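Local coordinates for protein cellulosomal scaffoldin (PDB 3ZUC) that binds crystalline cellulose through this family 3b carbohydrate-binding module of a cellulosomal scaffoldin, whose full-length chain probably also hydrolyses cellulose through a family 9 glycoside hydrolase domain, at residues Ala13-Gln18 and Tyr124-Ser129; Asn20-Lys25 and Tyr118-Asp123; Tyr45-Asp50 and Ala83-Glu88; Gly51-Thr56 and Lys112-Asn117. One frame throughout, in Å; residues are numbered along the deposited sequence. Where two conformers were deposited one is given.

Contact 1: residues Ala13-Gln18 and Tyr124-Ser129; sequences AGTQAQ and YSFNSS
F126 carries CG anti to its backbone N (chi1 179°), and across from it T15 CG2 stands anti to the carbonyl carbon, beside its own N (OG1 chi1 56°); the phenyl tip is brought to the T15 backbone and CB, the T15 methyl to the backbone oxygens of N127 and S128. CZ of F126 comes to 3.7 Å from the carbonyl O of T15 and to 4.0 Å from T15 CB. Beside it, CE1 of F126 lies 4.1 Å from G14 O. Both oxygens and T15 CA sit at the ring edge, near its plane, so the phenyl offers its C-H rim, not a face, to the backbone of residues 13-18. T15 CG2 answers in the other direction, reaching 3.8 Å from N127 O and lying slightly farther from S128 O. All of this is van der Waals contact. It joins two loops of the CBM3 beta sandwich, one leading from strand 6-12 to strand 18-19, the other from strand 118-119 to strand 134-135. Some of their polar groups have partners elsewhere: Q120 NE2 bonds to G14 O, and N12 OD1 receives the N-H of N127. The chain beyond F126 is shaped by an Asx turn, in which S129 N donates to N127 OD1 at 2.9 Å and 156°, within the amide carbonyl plane. Just before that donor, S128 N lies 3.9 Å above one face of the F126 ring, offset toward the rim. T15 and S128 are exposed, whereas the F126 side chain also packs on Q120 and Y45.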
loop_
_atom_site.group_PDB
_atom_site.type_symbol
_atom_site.label_atom_id
_atom_site.label_comp_id
_atom_site.label_asym_id
_atom_site.label_seq_id
_atom_site.Cartn_x
_atom_site.Cartn_y
_atom_site.Cartn_z
ATOM N N ALA A 13 -1.727 -10.241 4.307
ATOM C CA ALA A 13 -2.026 -11.649 3.986
ATOM C C ALA A 13 -1.257 -12.635 4.833
ATOM O O ALA A 13 -1.687 -13.777 4.973
ATOM C CB ALA A 13 -1.786 -11.959 2.520
ATOM N N GLY A 14 -0.105 -12.213 5.349
ATOM C CA GLY A 14 0.741 -12.983 6.251
ATOM C C GLY A 14 1.032 -12.129 7.469
ATOM O O GLY A 14 1.431 -10.970 7.338
ATOM N N THR A 15 0.823 -12.694 8.650
ATOM C CA THR A 15 0.889 -11.923 9.876
ATOM C C THR A 15 1.912 -12.441 10.898
ATOM O O THR A 15 1.828 -12.110 12.076
ATOM C CB THR A 15 -0.484 -11.795 10.531
ATOM O OG1 THR A 15 -1.004 -13.106 10.735
ATOM C CG2 THR A 15 -1.431 -10.962 9.683
ATOM N N GLN A 16 2.906 -13.209 10.420
ATOM C CA GLN A 16 4.048 -13.692 11.231
ATOM C C GLN A 16 4.868 -12.471 11.745
ATOM O O GLN A 16 5.288 -11.651 10.932
ATOM C CB GLN A 16 4.950 -14.660 10.371
ATOM C CG GLN A 16 5.995 -15.518 11.163
ATOM C CD GLN A 16 6.900 -16.473 10.338
ATOM O OE1 GLN A 16 7.230 -16.226 9.187
ATOM N NE2 GLN A 16 7.342 -17.573 10.988
ATOM N N ALA A 17 5.122 -12.321 13.053
ATOM C CA ALA A 17 5.954 -11.191 13.492
ATOM C C ALA A 17 7.333 -11.255 12.852
ATOM O O ALA A 17 7.807 -10.277 12.270
ATOM C CB ALA A 17 6.049 -11.125 15.001
ATOM N N GLN A 18 8.001 -12.389 12.962
ATOM C CA GLN A 18 9.296 -12.562 12.326
ATOM C C GLN A 18 9.011 -13.138 10.960
ATOM O O GLN A 18 8.588 -14.274 10.860
ATOM C CB GLN A 18 10.199 -13.485 13.140
ATOM C CG GLN A 18 10.535 -12.917 14.501
ATOM C CD GLN A 18 11.421 -11.678 14.450
ATOM O OE1 GLN A 18 12.376 -11.613 13.671
ATOM N NE2 GLN A 18 11.118 -10.697 15.302
ATOM N N TYR A 124 4.198 0.612 11.630
ATOM C CA TYR A 124 3.077 1.544 11.708
ATOM C C TYR A 124 1.848 1.017 10.960
ATOM O O TYR A 124 0.729 1.110 11.465
ATOM C CB TYR A 124 3.512 2.895 11.135
ATOM C CG TYR A 124 2.481 3.982 11.113
ATOM C CD1 TYR A 124 1.650 4.190 10.022
ATOM C CD2 TYR A 124 2.396 4.867 12.162
ATOM C CE1 TYR A 124 0.745 5.225 9.989
ATOM C CE2 TYR A 124 1.500 5.909 12.148
ATOM C CZ TYR A 124 0.666 6.085 11.067
ATOM O OH TYR A 124 -0.232 7.129 11.077
ATOM N N SER A 125 2.042 0.485 9.756
ATOM C CA SER A 125 0.920 0.068 8.927
ATOM C C SER A 125 0.442 -1.375 9.149
ATOM O O SER A 125 -0.572 -1.768 8.565
ATOM C CB SER A 125 1.248 0.249 7.447
ATOM O OG SER A 125 1.480 1.600 7.100
ATOM N N PHE A 126 1.160 -2.166 9.940
ATOM C CA PHE A 126 0.834 -3.583 10.073
ATOM C C PHE A 126 -0.432 -3.793 10.884
ATOM O O PHE A 126 -0.607 -3.197 11.953
ATOM C CB PHE A 126 1.993 -4.286 10.783
ATOM C CG PHE A 126 1.794 -5.770 11.019
ATOM C CD1 PHE A 126 1.673 -6.655 9.965
ATOM C CD2 PHE A 126 1.823 -6.277 12.307
ATOM C CE1 PHE A 126 1.553 -8.015 10.177
ATOM C CE2 PHE A 126 1.721 -7.645 12.532
ATOM C CZ PHE A 126 1.584 -8.513 11.468
ATOM N N ASN A 127 -1.294 -4.668 10.382
ATOM C CA ASN A 127 -2.503 -5.067 11.077
ATOM C C ASN A 127 -2.355 -6.536 11.455
ATOM O O ASN A 127 -2.398 -7.420 10.608
ATOM C CB ASN A 127 -3.719 -4.817 10.197
ATOM C CG ASN A 127 -4.994 -5.023 10.957
ATOM O OD1 ASN A 127 -5.072 -5.925 11.780
ATOM N ND2 ASN A 127 -5.990 -4.196 10.711
ATOM N N SER A 128 -2.132 -6.790 12.742
ATOM C CA SER A 128 -1.859 -8.146 13.183
ATOM C C SER A 128 -3.127 -9.033 13.232
ATOM O O SER A 128 -3.002 -10.249 13.361
ATOM C CB SER A 128 -1.206 -8.132 14.565
ATOM O OG SER A 128 -2.165 -7.770 15.533
ATOM N N SER A 129 -4.308 -8.432 13.121
ATOM C CA SER A 129 -5.571 -9.090 13.473
ATOM C C SER A 129 -6.571 -9.269 12.329
ATOM O O SER A 129 -7.374 -10.206 12.337
ATOM C CB SER A 129 -6.239 -8.302 14.617
ATOM O OG SER A 129 -7.642 -8.464 14.608
#

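Contact 2: residues Asn20-Lys25 and Tyr118-Asp123; sequences NSIYPK and YNQADD. With CA (calcium ion), chain B.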
loop_
_atom_site.group_PDB
_atom_site.type_symbol
_atom_site.label_atom_id
_atom_site.label_comp_id
_atom_site.label_asym_id
_atom_site.label_seq_id
_atom_site.Cartn_x
_atom_site.Cartn_y
_atom_site.Cartn_z
ATOM N N ASN A 20 10.052 -13.125 6.569
ATOM C CA ASN A 20 10.958 -12.742 5.503
ATOM C C ASN A 20 10.273 -11.961 4.392
ATOM O O ASN A 20 10.914 -11.573 3.435
ATOM C CB ASN A 20 11.709 -13.953 4.949
ATOM C CG ASN A 20 10.797 -14.943 4.259
ATOM O OD1 ASN A 20 9.656 -14.633 3.909
ATOM N ND2 ASN A 20 11.309 -16.127 4.024
ATOM N N SER A 21 8.973 -11.710 4.512
ATOM C CA SER A 21 8.230 -10.931 3.539
ATOM C C SER A 21 7.116 -10.187 4.248
ATOM O O SER A 21 6.640 -10.588 5.315
ATOM C CB SER A 21 7.608 -11.839 2.474
ATOM O OG SER A 21 8.587 -12.545 1.725
ATOM N N ILE A 22 6.672 -9.117 3.604
ATOM C CA ILE A 22 5.508 -8.370 4.025
ATOM C C ILE A 22 4.506 -8.461 2.864
ATOM O O ILE A 22 4.877 -8.419 1.690
ATOM C CB ILE A 22 5.890 -6.932 4.439
ATOM C CG1 ILE A 22 6.801 -7.018 5.680
ATOM C CG2 ILE A 22 4.656 -6.107 4.744
ATOM C CD1 ILE A 22 7.407 -5.710 6.137
ATOM N N TYR A 23 3.229 -8.615 3.215
ATOM C CA TYR A 23 2.177 -9.037 2.272
ATOM C C TYR A 23 0.991 -8.062 2.255
ATOM O O TYR A 23 -0.127 -8.403 2.645
ATOM C CB TYR A 23 1.651 -10.420 2.679
ATOM C CG TYR A 23 2.645 -11.560 2.716
ATOM C CD1 TYR A 23 3.475 -11.781 3.810
ATOM C CD2 TYR A 23 2.689 -12.489 1.691
ATOM C CE1 TYR A 23 4.335 -12.879 3.857
ATOM C CE2 TYR A 23 3.538 -13.560 1.723
ATOM C CZ TYR A 23 4.363 -13.765 2.812
ATOM O OH TYR A 23 5.174 -14.866 2.810
ATOM N N PRO A 24 1.194 -6.834 1.770
ATOM C CA PRO A 24 0.104 -5.873 1.779
ATOM C C PRO A 24 -0.986 -6.204 0.770
ATOM O O PRO A 24 -0.691 -6.519 -0.378
ATOM C CB PRO A 24 0.814 -4.566 1.388
ATOM C CG PRO A 24 1.971 -5.020 0.553
ATOM C CD PRO A 24 2.432 -6.269 1.217
ATOM N N LYS A 25 -2.239 -6.091 1.208
ATOM C CA LYS A 25 -3.396 -6.222 0.338
ATOM C C LYS A 25 -4.294 -5.012 0.518
ATOM O O LYS A 25 -4.779 -4.764 1.623
ATOM C CB LYS A 25 -4.203 -7.509 0.678
ATOM C CG LYS A 25 -3.485 -8.748 0.301
ATOM C CD LYS A 25 -4.306 -9.978 0.494
ATOM C CE LYS A 25 -5.551 -10.025 -0.365
ATOM N NZ LYS A 25 -5.951 -11.458 -0.651
ATOM N N TYR A 118 12.186 -9.359 8.582
ATOM C CA TYR A 118 11.536 -8.218 9.181
ATOM C C TYR A 118 10.940 -8.605 10.545
ATOM O O TYR A 118 10.644 -9.774 10.774
ATOM C CB TYR A 118 10.360 -7.775 8.316
ATOM C CG TYR A 118 10.701 -7.304 6.927
ATOM C CD1 TYR A 118 11.111 -6.004 6.698
ATOM C CD2 TYR A 118 10.574 -8.140 5.836
ATOM C CE1 TYR A 118 11.377 -5.546 5.414
ATOM C CE2 TYR A 118 10.841 -7.701 4.564
ATOM C CZ TYR A 118 11.226 -6.395 4.341
ATOM O OH TYR A 118 11.498 -6.000 3.054
ATOM N N ASN A 119 10.725 -7.607 11.414
ATOM C CA ASN A 119 9.805 -7.714 12.552
ATOM C C ASN A 119 8.566 -6.914 12.220
ATOM O O ASN A 119 8.588 -5.680 12.248
ATOM C CB ASN A 119 10.430 -7.180 13.850
ATOM C CG ASN A 119 9.425 -7.096 14.967
ATOM O OD1 ASN A 119 8.455 -7.865 14.992
ATOM N ND2 ASN A 119 9.629 -6.168 15.890
ATOM N N GLN A 120 7.474 -7.579 11.862
ATOM C CA GLN A 120 6.267 -6.861 11.470
ATOM C C GLN A 120 5.600 -6.153 12.642
ATOM O O GLN A 120 4.851 -5.188 12.447
ATOM C CB GLN A 120 5.252 -7.786 10.802
ATOM C CG GLN A 120 5.789 -8.507 9.593
ATOM C CD GLN A 120 4.676 -8.908 8.657
ATOM O OE1 GLN A 120 4.183 -8.063 7.903
ATOM N NE2 GLN A 120 4.246 -10.165 8.719
ATOM N N ALA A 121 5.816 -6.652 13.861
ATOM C CA ALA A 121 4.983 -6.255 14.980
ATOM C C ALA A 121 5.051 -4.768 15.295
ATOM O O ALA A 121 4.069 -4.214 15.795
ATOM C CB ALA A 121 5.351 -7.055 16.224
ATOM N N ASP A 122 6.193 -4.133 15.033
ATOM C CA ASP A 122 6.357 -2.714 15.319
ATOM C C ASP A 122 6.031 -1.795 14.148
ATOM O O ASP A 122 6.218 -0.589 14.266
ATOM C CB ASP A 122 7.758 -2.411 15.841
ATOM C CG ASP A 122 8.843 -2.524 14.777
ATOM O OD1 ASP A 122 8.667 -3.305 13.821
ATOM O OD2 ASP A 122 9.883 -1.836 14.925
ATOM N N ASP A 123 5.547 -2.329 13.031
ATOM C CA ASP A 123 5.362 -1.501 11.858
ATOM C C ASP A 123 4.090 -0.669 11.951
ATOM O O ASP A 123 3.015 -1.194 12.235
ATOM C CB ASP A 123 5.305 -2.381 10.609
ATOM C CG ASP A 123 6.626 -3.077 10.316
ATOM O OD1 ASP A 123 7.669 -2.604 10.829
ATOM O OD2 ASP A 123 6.599 -4.070 9.537
HETATM CA CA CA B . 9.608 -3.671 11.630
HETATM O O HOH W 1 2.439 -8.812 5.970
HETATM O O HOH W 2 9.177 -4.869 9.514
#
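I22 reaches across to Q120 and Y118; its inner carbons gather on one oxygen of Q120 and its terminal methyl on the Y118 ring. CB lies 4.0 Å from Q120 OE1. Both branches close on the same oxygen: CG1 is 3.6 Å and CG2 3.7 Å from OE1 of Q120, whose chain slides past I22 in the opposite direction. With CG1 anti to the carbonyl carbon (chi1 -64°) and the chain continuing extended (chi2 173°), CD1 arrives over one face of the Y118 ring, close to its centre. This CH-pi contact places I22 CD1 3.8 Å from the Y118 ring centroid and 13° off the normal, the two side chains crossing at about a right angle. The same methyl is 3.9 Å from D123 OD2. Polar atoms around the I22 side chain are served by water and backbone. Q120 OE1 accepts from a water at 2.7 Å that itself accepts from Y23 N, bridging the segments, while Q120 NE2 donates to Q16 O. D123 OD2 accepts from a second water, which is a calcium ligand. I22 packs against the segment that supplies three calcium ligands, N119 O, D122 OD1 and D123 OD1, with T48, D50 and the second water completing the site. It is the calcium site characteristic of the beta-sandwich CBM3 modules.

Contact 3: residues Tyr45-Asp50 and Ala83-Glu88; sequences YYFTVD and ADQYLE. With CA (calcium ion), chain B; EDO (1,2-ethanediol), chain C.
D84 OD1 accepts from V49 N through its syn lone pair, at 2.9 Å and 153°. The other oxygen, D84 OD2, accepts from a water that takes the N-H of D50, so one side chain steadies the start of the loop whose T48 O, T48 OG1 and D50 OD2 bind calcium. Beside it, F47 O is gripped twice, by Q85 N at 3.0 Å, nearly along the C=O axis, and by D84 N at 2.9 Å from a more tilted approach. D84 and Q85 both facing F47 make a classic beta bulge. Regular antiparallel pairing follows, with F47 N bonded to Q85 O and Y45 and L87 exchanging two backbone bonds. Q85 CB packs over one face of F47, 4.2 Å from the ring centroid. On the opposite sheet face Y46 and Y86 lie side by side, pointing the same way, their ring planes inclined at 52°, neither stacked nor edge-to-face; Y46 CD1 is 3.6 Å from Y86 CB. Strand 83-91 runs between strands 42-47 and 69-80 of a five-stranded sheet; F47 and L87 point inward to strand 55-61 of the other sheet, and L87 and Y45 pack on F110 of strand 102-112.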
loop_
_atom_site.group_PDB
_atom_site.type_symbol
_atom_site.label_atom_id
_atom_site.label_comp_id
_atom_site.label_asym_id
_atom_site.label_seq_id
_atom_site.Cartn_x
_atom_site.Cartn_y
_atom_site.Cartn_z
ATOM N N TYR A 45 2.720 2.187 2.497
ATOM C CA TYR A 45 2.770 1.243 3.618
ATOM C C TYR A 45 4.032 1.563 4.425
ATOM O O TYR A 45 5.140 1.488 3.881
ATOM C CB TYR A 45 2.796 -0.195 3.117
ATOM C CG TYR A 45 2.736 -1.231 4.213
ATOM C CD1 TYR A 45 3.887 -1.691 4.837
ATOM C CD2 TYR A 45 1.512 -1.731 4.653
ATOM C CE1 TYR A 45 3.825 -2.628 5.861
ATOM C CE2 TYR A 45 1.437 -2.659 5.675
ATOM C CZ TYR A 45 2.595 -3.115 6.272
ATOM O OH TYR A 45 2.465 -4.066 7.265
ATOM N N TYR A 46 3.863 1.925 5.692
ATOM C CA TYR A 46 4.935 2.400 6.563
ATOM C C TYR A 46 5.410 1.306 7.512
ATOM O O TYR A 46 4.603 0.577 8.101
ATOM C CB TYR A 46 4.415 3.575 7.403
ATOM C CG TYR A 46 4.010 4.778 6.593
ATOM C CD1 TYR A 46 4.956 5.726 6.225
ATOM C CD2 TYR A 46 2.702 4.972 6.173
ATOM C CE1 TYR A 46 4.632 6.832 5.475
ATOM C CE2 TYR A 46 2.361 6.078 5.420
ATOM C CZ TYR A 46 3.319 7.011 5.063
ATOM O OH TYR A 46 2.946 8.117 4.325
ATOM N N PHE A 47 6.724 1.217 7.690
ATOM C CA PHE A 47 7.285 0.139 8.473
ATOM C C PHE A 47 8.671 0.512 8.990
ATOM O O PHE A 47 9.271 1.500 8.559
ATOM C CB PHE A 47 7.328 -1.162 7.629
ATOM C CG PHE A 47 8.218 -1.094 6.409
ATOM C CD1 PHE A 47 7.789 -0.493 5.228
ATOM C CD2 PHE A 47 9.490 -1.667 6.419
ATOM C CE1 PHE A 47 8.608 -0.451 4.109
ATOM C CE2 PHE A 47 10.299 -1.633 5.307
ATOM C CZ PHE A 47 9.862 -1.028 4.140
ATOM N N THR A 48 9.177 -0.308 9.908
ATOM C CA THR A 48 10.581 -0.272 10.290
ATOM C C THR A 48 11.281 -1.458 9.632
ATOM O O THR A 48 10.816 -2.601 9.739
ATOM C CB THR A 48 10.821 -0.280 11.796
ATOM O OG1 THR A 48 10.339 -1.508 12.329
ATOM C CG2 THR A 48 10.130 0.889 12.474
ATOM N N VAL A 49 12.362 -1.188 8.913
ATOM C CA VAL A 49 12.982 -2.193 8.066
ATOM C C VAL A 49 13.687 -3.319 8.822
ATOM O O VAL A 49 13.810 -4.412 8.280
ATOM C CB VAL A 49 13.918 -1.498 7.036
ATOM C CG1 VAL A 49 15.152 -0.894 7.694
ATOM C CG2 VAL A 49 14.301 -2.409 5.889
ATOM N N ASP A 50 14.150 -3.051 10.050
ATOM C CA ASP A 50 14.839 -4.070 10.855
ATOM C C ASP A 50 16.049 -4.649 10.108
ATOM O O ASP A 50 16.168 -5.867 9.911
ATOM C CB ASP A 50 13.879 -5.178 11.277
ATOM C CG ASP A 50 12.786 -4.676 12.164
ATOM O OD1 ASP A 50 13.145 -4.141 13.247
ATOM O OD2 ASP A 50 11.607 -4.821 11.833
ATOM N N ALA A 83 7.970 3.729 11.897
ATOM C CA ALA A 83 8.189 4.064 10.498
ATOM C C ALA A 83 9.575 4.658 10.276
ATOM O O ALA A 83 9.819 5.834 10.561
ATOM C CB ALA A 83 7.115 5.053 10.025
ATOM N N ASP A 84 10.478 3.846 9.726
ATOM C CA ASP A 84 11.724 4.355 9.185
ATOM C C ASP A 84 11.770 4.293 7.661
ATOM O O ASP A 84 12.660 4.910 7.076
ATOM C CB ASP A 84 12.978 3.791 9.859
ATOM C CG ASP A 84 13.125 2.300 9.761
ATOM O OD1 ASP A 84 12.685 1.685 8.780
ATOM O OD2 ASP A 84 13.643 1.725 10.750
ATOM N N GLN A 85 10.790 3.644 7.027
ATOM C CA GLN A 85 10.676 3.574 5.576
ATOM C C GLN A 85 9.222 3.492 5.192
ATOM O O GLN A 85 8.362 3.162 6.013
ATOM C CB GLN A 85 11.399 2.343 4.991
ATOM C CG GLN A 85 12.876 2.314 5.305
ATOM C CD GLN A 85 13.668 1.385 4.425
ATOM O OE1 GLN A 85 13.198 0.925 3.375
ATOM N NE2 GLN A 85 14.916 1.163 4.799
ATOM N N TYR A 86 8.946 3.744 3.917
ATOM C CA TYR A 86 7.674 3.368 3.341
ATOM C C TYR A 86 7.857 2.764 1.965
ATOM O O TYR A 86 8.758 3.120 1.209
ATOM C CB TYR A 86 6.672 4.530 3.304
ATOM C CG TYR A 86 7.075 5.779 2.550
ATOM C CD1 TYR A 86 7.754 6.791 3.196
ATOM C CD2 TYR A 86 6.716 5.990 1.226
ATOM C CE1 TYR A 86 8.053 8.000 2.552
ATOM C CE2 TYR A 86 7.030 7.184 0.570
ATOM C CZ TYR A 86 7.694 8.184 1.242
ATOM O OH TYR A 86 7.980 9.388 0.608
ATOM N N LEU A 87 6.959 1.837 1.660
ATOM C CA LEU A 87 6.682 1.378 0.307
ATOM C C LEU A 87 5.722 2.363 -0.330
ATOM O O LEU A 87 4.700 2.695 0.273
ATOM C CB LEU A 87 6.017 0.006 0.387
ATOM C CG LEU A 87 5.349 -0.507 -0.889
ATOM C CD1 LEU A 87 6.333 -0.806 -1.987
ATOM C CD2 LEU A 87 4.475 -1.708 -0.576
ATOM N N GLU A 88 6.024 2.797 -1.546
ATOM C CA GLU A 88 5.116 3.599 -2.349
ATOM C C GLU A 88 4.729 2.796 -3.589
ATOM O O GLU A 88 5.595 2.419 -4.386
ATOM C CB GLU A 88 5.759 4.928 -2.769
ATOM C CG GLU A 88 4.839 5.786 -3.615
ATOM C CD GLU A 88 5.368 7.198 -3.754
ATOM O OE1 GLU A 88 5.214 8.013 -2.825
ATOM O OE2 GLU A 88 5.973 7.494 -4.798
HETATM CA CA CA B . 9.608 -3.671 11.630
HETATM C C1 EDO C . 5.458 11.228 3.095
HETATM O O1 EDO C . 4.326 10.917 2.288
HETATM C C2 EDO C . 5.617 10.193 4.190
HETATM O O2 EDO C . 4.441 10.151 5.006
HETATM O O HOH W 3 14.635 -0.634 11.442
HETATM O O HOH W 2 9.177 -4.869 9.514
#

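Contact 4: residues Gly51-Thr56 and Lys112-Asn117; sequences GDKAQT and KSDWTN
K112 pairs with Q55 as an antiparallel, non-hydrogen-bonded pair, and its side chain runs alongside that of Q55 in the same direction. The K112 CB also meets K53 CB at 3.9 Å. Fully extended beyond CG, the lysine carries NZ to G51 O, a 2.9 Å bond lying in the carbonyl plane on a lone pair. The ammonium donates as well to V49 O and makes a cation-pi contact with Y118, and its side chain comes within about 8 Å of the calcium ion. Next, S113 N donates to A54 O at 2.8 Å, while its CB and OG rest against A54 CB. Here the pairing of strands 55-61 and 102-112, at the margin of one sheet of the CBM3 sandwich, gives out, and the chain reverses in a type I beta turn from K112 to W115. D114, within that turn, forms a salt bridge: K53 NZ reaches OD2 at 2.7 Å on its syn lone pair. K53 crosses D114 at about a right angle, and its chain is bent at chi2 (-70°) and chi4 (57°), the latter placing NZ. The other carboxylate oxygen takes two donors from T116: OG1 at 2.7 Å, and the backbone N from the same face, which closes an Asx turn. T116 OG1 in turn accepts from a water that receives N-H groups from both K53 NZ and K112 NZ, two like charges 6.0 Å apart. Last, N117 O accepts from K112 NZ at 3.0 Å.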
loop_
_atom_site.group_PDB
_atom_site.type_symbol
_atom_site.label_atom_id
_atom_site.label_comp_id
_atom_site.label_asym_id
_atom_site.label_seq_id
_atom_site.Cartn_x
_atom_site.Cartn_y
_atom_site.Cartn_z
ATOM N N GLY A 51 16.957 -3.745 9.723
ATOM C CA GLY A 51 18.120 -4.099 8.935
ATOM C C GLY A 51 17.889 -3.711 7.485
ATOM O O GLY A 51 17.205 -4.406 6.743
ATOM N N ASP A 52 18.440 -2.573 7.092
ATOM C CA ASP A 52 18.214 -2.025 5.757
ATOM C C ASP A 52 18.953 -2.890 4.731
ATOM O O ASP A 52 20.112 -3.240 4.899
ATOM C CB ASP A 52 18.708 -0.584 5.689
ATOM C CG ASP A 52 18.290 0.168 4.430
ATOM O OD1 ASP A 52 17.312 -0.224 3.782
ATOM O OD2 ASP A 52 18.957 1.199 4.112
ATOM N N LYS A 53 18.239 -3.238 3.668
ATOM C CA LYS A 53 18.771 -3.967 2.529
ATOM C C LYS A 53 17.989 -3.480 1.314
ATOM O O LYS A 53 16.891 -2.926 1.447
ATOM C CB LYS A 53 18.548 -5.482 2.667
ATOM C CG LYS A 53 19.182 -6.099 3.903
ATOM C CD LYS A 53 20.711 -6.131 3.816
ATOM C CE LYS A 53 21.388 -6.480 5.123
ATOM N NZ LYS A 53 20.932 -7.792 5.673
ATOM N N ALA A 54 18.541 -3.673 0.124
ATOM C CA ALA A 54 17.761 -3.511 -1.096
ATOM C C ALA A 54 16.461 -4.298 -0.921
ATOM O O ALA A 54 16.507 -5.419 -0.411
ATOM C CB ALA A 54 18.542 -4.053 -2.289
ATOM N N GLN A 55 15.327 -3.708 -1.317
ATOM C CA GLN A 55 14.041 -4.375 -1.270
ATOM C C GLN A 55 13.384 -4.335 -2.639
ATOM O O GLN A 55 13.627 -3.430 -3.432
ATOM C CB GLN A 55 13.138 -3.698 -0.233
ATOM C CG GLN A 55 13.649 -3.950 1.187
ATOM C CD GLN A 55 13.045 -2.979 2.170
ATOM O OE1 GLN A 55 13.410 -1.769 2.155
ATOM N NE2 GLN A 55 12.151 -3.419 2.987
ATOM N N THR A 56 12.537 -5.326 -2.874
ATOM C CA THR A 56 11.760 -5.443 -4.098
ATOM C C THR A 56 10.302 -5.657 -3.731
ATOM O O THR A 56 9.998 -6.453 -2.843
ATOM C CB THR A 56 12.248 -6.618 -4.949
ATOM O OG1 THR A 56 13.629 -6.455 -5.236
ATOM C CG2 THR A 56 11.482 -6.692 -6.263
ATOM N N LYS A 112 13.552 -8.411 1.227
ATOM C CA LYS A 112 14.926 -7.944 1.118
ATOM C C LYS A 112 15.714 -8.816 0.143
ATOM O O LYS A 112 15.414 -9.993 -0.059
ATOM C CB LYS A 112 15.590 -8.008 2.495
ATOM C CG LYS A 112 14.884 -7.150 3.518
ATOM C CD LYS A 112 15.534 -7.262 4.894
ATOM C CE LYS A 112 14.687 -6.561 5.914
ATOM N NZ LYS A 112 15.312 -6.543 7.265
ATOM N N SER A 113 16.772 -8.242 -0.418
ATOM C CA SER A 113 17.552 -8.935 -1.444
ATOM C C SER A 113 18.179 -10.226 -0.955
ATOM O O SER A 113 18.403 -11.133 -1.760
ATOM C CB SER A 113 18.630 -8.009 -1.968
ATOM O OG SER A 113 19.468 -7.635 -0.891
ATOM N N ASP A 114 18.505 -10.288 0.337
ATOM C CA ASP A 114 19.111 -11.447 0.961
ATOM C C ASP A 114 18.094 -12.284 1.737
ATOM O O ASP A 114 18.496 -13.257 2.394
ATOM C CB ASP A 114 20.295 -11.035 1.846
ATOM C CG ASP A 114 19.923 -10.084 2.970
ATOM O OD1 ASP A 114 18.714 -9.823 3.177
ATOM O OD2 ASP A 114 20.876 -9.606 3.639
ATOM N N TRP A 115 16.805 -11.948 1.628
ATOM C CA TRP A 115 15.726 -12.719 2.239
ATOM C C TRP A 115 15.826 -12.797 3.752
ATOM O O TRP A 115 15.231 -13.662 4.377
ATOM C CB TRP A 115 15.542 -14.088 1.528
ATOM C CG TRP A 115 14.977 -13.843 0.165
ATOM C CD1 TRP A 115 15.655 -13.562 -0.984
ATOM C CD2 TRP A 115 13.599 -13.752 -0.157
ATOM N NE1 TRP A 115 14.767 -13.318 -2.019
ATOM C CE2 TRP A 115 13.494 -13.417 -1.523
ATOM C CE3 TRP A 115 12.434 -13.917 0.584
ATOM C CZ2 TRP A 115 12.270 -13.289 -2.161
ATOM C CZ3 TRP A 115 11.220 -13.778 -0.056
ATOM C CH2 TRP A 115 11.156 -13.465 -1.405
ATOM N N THR A 116 16.503 -11.827 4.352
ATOM C CA THR A 116 16.561 -11.745 5.803
ATOM C C THR A 116 15.261 -11.164 6.389
ATOM O O THR A 116 14.422 -10.578 5.698
ATOM C CB THR A 116 17.807 -10.958 6.262
ATOM O OG1 THR A 116 17.795 -9.646 5.684
ATOM C CG2 THR A 116 19.096 -11.724 5.894
ATOM N N ASN A 117 15.070 -11.347 7.685
ATOM C CA ASN A 117 13.782 -11.097 8.298
ATOM C C ASN A 117 13.479 -9.641 8.606
ATOM O O ASN A 117 14.364 -8.828 8.898
ATOM C CB ASN A 117 13.633 -11.901 9.581
ATOM C CG ASN A 117 13.481 -13.389 9.327
ATOM O OD1 ASN A 117 13.008 -13.816 8.280
ATOM N ND2 ASN A 117 13.901 -14.182 10.291
HETATM O O HOH W 4 18.398 -7.525 7.190
#

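In the fold
Contacts 2 and 3 are buried and share the calcium ion, each supplying ligands from a different loop: 118-123 on one side, 45-50 on the other, with D123 OD1 also close to T48 N. Contacts 1 and 4 lie at the surface, flanking them. Chemistry follows place: contact 3 is strand pairing, contact 2 a methyl on a ring, contact 1 van der Waals packing of loops, and contact 4 charged groups and water. Q120 joins contacts 1 and 2, its backbone N meeting A17 O; S125 OG ties contact 1 to Y46 of contact 3. Contact 4 is linked to contact 3 through D52 and Q85, and touches contact 2 where K112 approaches Y118.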